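Local coordinates for FACT-Spt16 (Cicer arietinum, PDB 5CE6), which serves as a subunit of the histone chaperone complex FACT, its N-terminal domain probably taking part in binding histones H3-H4, at residues I313-L318 against L427-T432; G401-V406 against T432-K437. All blocks are in the same frame, centred on the assembly; numbering follows the deposited sequence.

Contact 1: residues I313-L318 against L427-T432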
loop_
_atom_site.group_PDB
_atom_site.type_symbol
_atom_site.label_atom_id
_atom_site.label_comp_id
_atom_site.label_asym_id
_atom_site.label_seq_id
_atom_site.Cartn_x
_atom_site.Cartn_y
_atom_site.Cartn_z
ATOM N N ILE A 313 1.389 -5.508 -9.241
ATOM C CA ILE A 313 1.704 -5.497 -10.668
ATOM C C ILE A 313 0.402 -5.281 -11.408
ATOM O O ILE A 313 -0.666 -5.609 -10.903
ATOM C CB ILE A 313 2.377 -6.825 -11.114
ATOM C CG1 ILE A 313 3.098 -6.662 -12.460
ATOM C CG2 ILE A 313 1.349 -7.949 -11.228
ATOM C CD1 ILE A 313 3.709 -7.979 -12.956
ATOM N N ALA A 314 0.470 -4.674 -12.584
ATOM C CA ALA A 314 -0.713 -4.532 -13.419
ATOM C C ALA A 314 -0.247 -4.591 -14.855
ATOM O O ALA A 314 0.791 -4.018 -15.196
ATOM C CB ALA A 314 -1.441 -3.213 -13.152
ATOM N N ARG A 315 -1.010 -5.306 -15.680
ATOM C CA ARG A 315 -0.700 -5.430 -17.107
ATOM C C ARG A 315 -1.965 -5.250 -17.907
ATOM O O ARG A 315 -3.056 -5.521 -17.421
ATOM C CB ARG A 315 -0.103 -6.809 -17.402
ATOM C CG ARG A 315 1.276 -7.057 -16.776
ATOM C CD ARG A 315 2.352 -6.216 -17.466
ATOM N NE ARG A 315 3.690 -6.465 -16.903
ATOM C CZ ARG A 315 4.245 -5.736 -15.937
ATOM N NH1 ARG A 315 3.589 -4.710 -15.403
ATOM N NH2 ARG A 315 5.469 -6.027 -15.508
ATOM N N THR A 316 -1.813 -4.778 -19.138
ATOM C CA THR A 316 -2.931 -4.673 -20.060
ATOM C C THR A 316 -2.631 -5.554 -21.267
ATOM O O THR A 316 -1.511 -5.553 -21.789
ATOM C CB THR A 316 -3.114 -3.238 -20.520
ATOM O OG1 THR A 316 -3.381 -2.425 -19.377
ATOM C CG2 THR A 316 -4.285 -3.125 -21.486
ATOM N N PHE A 317 -3.623 -6.328 -21.687
ATOM C CA PHE A 317 -3.472 -7.198 -22.845
ATOM C C PHE A 317 -4.408 -6.720 -23.939
ATOM O O PHE A 317 -5.515 -6.265 -23.680
ATOM C CB PHE A 317 -3.744 -8.653 -22.453
ATOM C CG PHE A 317 -2.907 -9.116 -21.302
ATOM C CD1 PHE A 317 -1.597 -9.538 -21.502
ATOM C CD2 PHE A 317 -3.412 -9.094 -20.014
ATOM C CE1 PHE A 317 -0.816 -9.946 -20.437
ATOM C CE2 PHE A 317 -2.631 -9.501 -18.942
ATOM C CZ PHE A 317 -1.337 -9.926 -19.153
ATOM N N LEU A 318 -3.939 -6.798 -25.175
ATOM C CA LEU A 318 -4.650 -6.201 -26.283
ATOM C C LEU A 318 -4.994 -7.313 -27.260
ATOM O O LEU A 318 -4.129 -8.107 -27.627
ATOM C CB LEU A 318 -3.779 -5.132 -26.964
ATOM C CG LEU A 318 -3.530 -3.792 -26.247
ATOM C CD1 LEU A 318 -2.679 -3.947 -24.997
ATOM C CD2 LEU A 318 -2.873 -2.781 -27.181
ATOM N N LEU A 427 -6.172 1.932 -20.151
ATOM C CA LEU A 427 -4.970 1.092 -20.135
ATOM C C LEU A 427 -4.248 1.318 -18.825
ATOM O O LEU A 427 -4.294 2.425 -18.285
ATOM C CB LEU A 427 -4.018 1.467 -21.275
ATOM C CG LEU A 427 -4.579 1.456 -22.697
ATOM C CD1 LEU A 427 -3.586 2.126 -23.651
ATOM C CD2 LEU A 427 -4.883 0.065 -23.162
ATOM N N LEU A 428 -3.550 0.297 -18.342
ATOM C CA LEU A 428 -2.860 0.377 -17.049
ATOM C C LEU A 428 -1.594 -0.466 -17.017
ATOM O O LEU A 428 -1.593 -1.630 -17.452
ATOM C CB LEU A 428 -3.817 -0.069 -15.936
ATOM C CG LEU A 428 -3.222 -0.058 -14.526
ATOM C CD1 LEU A 428 -2.927 1.373 -14.100
ATOM C CD2 LEU A 428 -4.213 -0.708 -13.572
ATOM N N LEU A 429 -0.516 0.120 -16.499
ATOM C CA LEU A 429 0.723 -0.604 -16.250
ATOM C C LEU A 429 1.176 -0.321 -14.830
ATOM O O LEU A 429 1.213 0.835 -14.408
ATOM C CB LEU A 429 1.821 -0.175 -17.228
ATOM C CG LEU A 429 1.718 -0.719 -18.648
ATOM C CD1 LEU A 429 2.808 -0.093 -19.511
ATOM C CD2 LEU A 429 1.880 -2.231 -18.628
ATOM N N ALA A 430 1.525 -1.365 -14.089
ATOM C CA ALA A 430 2.078 -1.162 -12.750
ATOM C C ALA A 430 3.198 -2.130 -12.473
ATOM O O ALA A 430 3.134 -3.302 -12.855
ATOM C CB ALA A 430 0.999 -1.285 -11.668
ATOM N N ASP A 431 4.219 -1.628 -11.786
ATOM C CA ASP A 431 5.283 -2.479 -11.263
ATOM C C ASP A 431 5.697 -2.051 -9.870
ATOM O O ASP A 431 5.447 -0.915 -9.466
ATOM C CB ASP A 431 6.515 -2.414 -12.164
ATOM C CG ASP A 431 6.341 -3.192 -13.444
ATOM O OD1 ASP A 431 6.532 -4.427 -13.419
ATOM O OD2 ASP A 431 6.008 -2.577 -14.463
ATOM N N THR A 432 6.375 -2.953 -9.154
ATOM C CA THR A 432 6.943 -2.619 -7.837
ATOM C C THR A 432 8.433 -2.403 -8.011
ATOM O O THR A 432 9.124 -3.233 -8.604
ATOM C CB THR A 432 6.691 -3.720 -6.811
ATOM O OG1 THR A 432 5.284 -3.937 -6.723
ATOM C CG2 THR A 432 7.205 -3.304 -5.439
#
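The guanidinium of Arg315 carries Ile313 CD1 on one face, 3.6 Å above its plane and displaced toward the rim, while the carboxylate of Asp431 and the carbonyl of Ala430 meet it at the edge. Arg315 NH2 reaches Asp431 OD1 at 2.8 Å in a nearly straight salt bridge, the oxygen lying in the guanidinium plane and being approached on its syn side. The two planes are nonetheless turned 52° apart, and the second link, Arg315 NH1 to Asp431 OD2, is weak. A bend at chi2 (-70°) folds the arginine chain back along its own strand, bringing NH1 to Ala314 O at 2.9 Å and, more weakly, to Ala430 O. Ala314 O thus has two donors, Arg315 NH1 and Ala430 N, arriving from opposite faces of its plane. Ala314 and Ala430 form a single antiparallel hydrogen-bonded bridge, and their CB atoms are pressed together at 3.4 Å, closer than two methyl carbons normally sit. Further along, where no backbone bridge pairs the segments, the Thr316 hydroxyl makes the link, OG1 donating to Leu428 O at 2.7 Å; its methyl CG2 meets Leu427 CD2. This is strand-to-strand joining in the M24 metallopeptidase-like, or pita-bread, fold, where strand 309-319 meets strand 424-435. Asp431 has further partners in Thr444, Gln336 and the charged Lys449. An alanine in place of Arg315 would probably leave Asp431 without its cross-strand countercharge and Ala314 O with one donor fewer, and would open a gap beside Leu429 CD2 and Ile313 CD1. With two cations and two polar side chains around it, the buried carboxylate is likely to stay ionised, so charge as well as backbone hydrogen bonding couples the strands here.

Contact 2: residues G401-V406 against T432-K437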
loop_
_atom_site.group_PDB
_atom_site.type_symbol
_atom_site.label_atom_id
_atom_site.label_comp_id
_atom_site.label_asym_id
_atom_site.label_seq_id
_atom_site.Cartn_x
_atom_site.Cartn_y
_atom_site.Cartn_z
ATOM N N GLY A 401 16.165 3.124 -0.339
ATOM C CA GLY A 401 15.338 2.325 0.546
ATOM C C GLY A 401 13.847 2.533 0.373
ATOM O O GLY A 401 13.050 1.767 0.909
ATOM N N MET A 402 13.455 3.556 -0.384
ATOM C CA MET A 402 12.037 3.739 -0.682
ATOM C C MET A 402 11.602 2.665 -1.663
ATOM O O MET A 402 12.414 2.153 -2.444
ATOM C CB MET A 402 11.771 5.116 -1.287
ATOM C CG MET A 402 11.865 6.259 -0.298
ATOM S SD MET A 402 11.520 7.822 -1.121
ATOM C CE MET A 402 11.481 8.916 0.299
ATOM N N VAL A 403 10.316 2.335 -1.623
ATOM C CA VAL A 403 9.764 1.301 -2.477
ATOM C C VAL A 403 8.497 1.870 -3.083
ATOM O O VAL A 403 7.673 2.448 -2.369
ATOM C CB VAL A 403 9.424 0.041 -1.673
ATOM C CG1 VAL A 403 8.851 -1.020 -2.595
ATOM C CG2 VAL A 403 10.669 -0.480 -0.984
ATOM N N PHE A 404 8.339 1.719 -4.397
ATOM C CA PHE A 404 7.191 2.317 -5.080
ATOM C C PHE A 404 6.366 1.312 -5.877
ATOM O O PHE A 404 6.916 0.409 -6.514
ATOM C CB PHE A 404 7.644 3.435 -6.045
ATOM C CG PHE A 404 8.174 4.659 -5.354
ATOM C CD1 PHE A 404 7.305 5.618 -4.852
ATOM C CD2 PHE A 404 9.546 4.841 -5.194
ATOM C CE1 PHE A 404 7.794 6.748 -4.203
ATOM C CE2 PHE A 404 10.040 5.970 -4.550
ATOM C CZ PHE A 404 9.163 6.921 -4.059
ATOM N N ASN A 405 5.045 1.486 -5.818
ATOM C CA ASN A 405 4.120 0.895 -6.777
ATOM C C ASN A 405 3.957 1.948 -7.855
ATOM O O ASN A 405 3.240 2.925 -7.659
ATOM C CB ASN A 405 2.769 0.603 -6.073
ATOM C CG ASN A 405 1.663 0.175 -7.041
ATOM O OD1 ASN A 405 1.934 -0.304 -8.142
ATOM N ND2 ASN A 405 0.407 0.328 -6.612
ATOM N N VAL A 406 4.706 1.800 -8.952
ATOM C CA VAL A 406 4.640 2.723 -10.068
ATOM C C VAL A 406 3.532 2.236 -10.979
ATOM O O VAL A 406 3.699 1.267 -11.718
ATOM C CB VAL A 406 5.971 2.795 -10.836
ATOM C CG1 VAL A 406 5.867 3.762 -12.011
ATOM C CG2 VAL A 406 7.097 3.223 -9.893
ATOM N N THR A 432 6.375 -2.953 -9.154
ATOM C CA THR A 432 6.943 -2.619 -7.837
ATOM C C THR A 432 8.433 -2.403 -8.011
ATOM O O THR A 432 9.124 -3.233 -8.604
ATOM C CB THR A 432 6.691 -3.720 -6.811
ATOM O OG1 THR A 432 5.284 -3.937 -6.723
ATOM C CG2 THR A 432 7.205 -3.304 -5.439
ATOM N N ILE A 433 8.931 -1.263 -7.543
ATOM C CA ILE A 433 10.358 -0.977 -7.730
ATOM C C ILE A 433 11.025 -0.649 -6.399
ATOM O O ILE A 433 10.386 -0.094 -5.500
ATOM C CB ILE A 433 10.602 0.148 -8.747
ATOM C CG1 ILE A 433 10.252 1.505 -8.155
ATOM C CG2 ILE A 433 9.832 -0.101 -10.064
ATOM C CD1 ILE A 433 10.681 2.649 -9.054
ATOM N N ILE A 434 12.304 -1.003 -6.280
ATOM C CA ILE A 434 13.053 -0.756 -5.050
ATOM C C ILE A 434 14.138 0.252 -5.369
ATOM O O ILE A 434 14.871 0.082 -6.334
ATOM C CB ILE A 434 13.741 -2.034 -4.534
ATOM C CG1 ILE A 434 12.745 -3.191 -4.469
ATOM C CG2 ILE A 434 14.401 -1.779 -3.170
ATOM C CD1 ILE A 434 11.861 -3.154 -3.289
ATOM N N ILE A 435 14.234 1.317 -4.578
ATOM C CA ILE A 435 15.260 2.324 -4.835
ATOM C C ILE A 435 16.504 1.962 -4.057
ATOM O O ILE A 435 16.531 2.076 -2.840
ATOM C CB ILE A 435 14.845 3.744 -4.399
ATOM C CG1 ILE A 435 13.482 4.122 -4.997
ATOM C CG2 ILE A 435 15.945 4.755 -4.786
ATOM C CD1 ILE A 435 13.380 3.968 -6.518
ATOM N N ASN A 436 17.532 1.513 -4.759
ATOM C CA ASN A 436 18.817 1.321 -4.100
ATOM C C ASN A 436 19.719 2.502 -4.421
ATOM O O ASN A 436 19.397 3.320 -5.285
ATOM C CB ASN A 436 19.456 -0.006 -4.515
ATOM C CG ASN A 436 18.586 -1.206 -4.165
ATOM O OD1 ASN A 436 18.204 -1.394 -3.017
ATOM N ND2 ASN A 436 18.255 -2.011 -5.170
ATOM N N LYS A 437 20.851 2.591 -3.731
ATOM C CA LYS A 437 21.758 3.718 -3.908
ATOM C C LYS A 437 22.264 3.822 -5.343
ATOM O O LYS A 437 22.342 4.914 -5.913
ATOM C CB LYS A 437 22.939 3.592 -2.943
ATOM C CG LYS A 437 23.980 4.677 -3.090
ATOM C CD LYS A 437 24.645 4.961 -1.751
ATOM C CE LYS A 437 26.149 4.886 -1.867
ATOM N NZ LYS A 437 26.611 5.639 -3.064
#
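Phe404 and Ile433 are a hydrogen-bonded pair of an antiparallel beta hairpin, formed by strands 403-414 and 424-435 in the M24-like fold. Followed outward, Phe404 begins with CB against Ile433 CG1 at 3.9 Å. With CG anti to the carbonyl carbon (chi1 -69°), the ring rises from the sheet at a slant, and its CD2-CE2 rim faces Ile435. CD2 then lies near both CG1 and CD1 of that isoleucine, and CE2 comes within 3.9 Å of Ile435 CG1, which sits in the ring plane at its edge. The contact is therefore aliphatic carbon against ring rim, with the two side chains crossing obliquely. On the same side of the sheet Ile433 CD1 reaches on to Val406 CG2 at 3.7 Å. Val403 and Ile434 occupy the other side, lying alongside each other and pointing the same way; both gamma methyls of Val403 touch Ile434 CD1. There Ile206 of helix 200-230 packs on Val403, Thr432 and Ile434, whereas strand 440-442 borders Ile433 and Ile435. Beyond the regular pairing, Ile435 remains gripped through its backbone, its N donating to Met402 O. Gly401 adopts backbone angles (phi 95°) at which any side chain would collide with the carbonyl oxygen of the preceding residue. From this position just ahead of the strand, Gly401 N gives Ile435 O a short, almost straight hydrogen bond of 2.7 Å.

From the N terminus the chain builds the N-terminal lobe, helix 200-230 and strand 296-306 before strand 309-319, which holds the opening segment of contact 1, then passes helices 323-342 and 349-363 before reaching 401-406. After the loop that joins the hairpin's two strands it returns along strand 424-435, where 427-432 closes the long loop of contact 1 and 432-437 closes the much shorter one of contact 2. The segments alternate, so the two loops cross. Thr432 belongs to both contacts, and the Asp431 O to Val406 N pair, a probable hydrogen bond, carries the hairpin pairing across their junction. Strand 424-435 thereby ties the sheet containing 309-319 to the four-stranded antiparallel sheet containing 403-414.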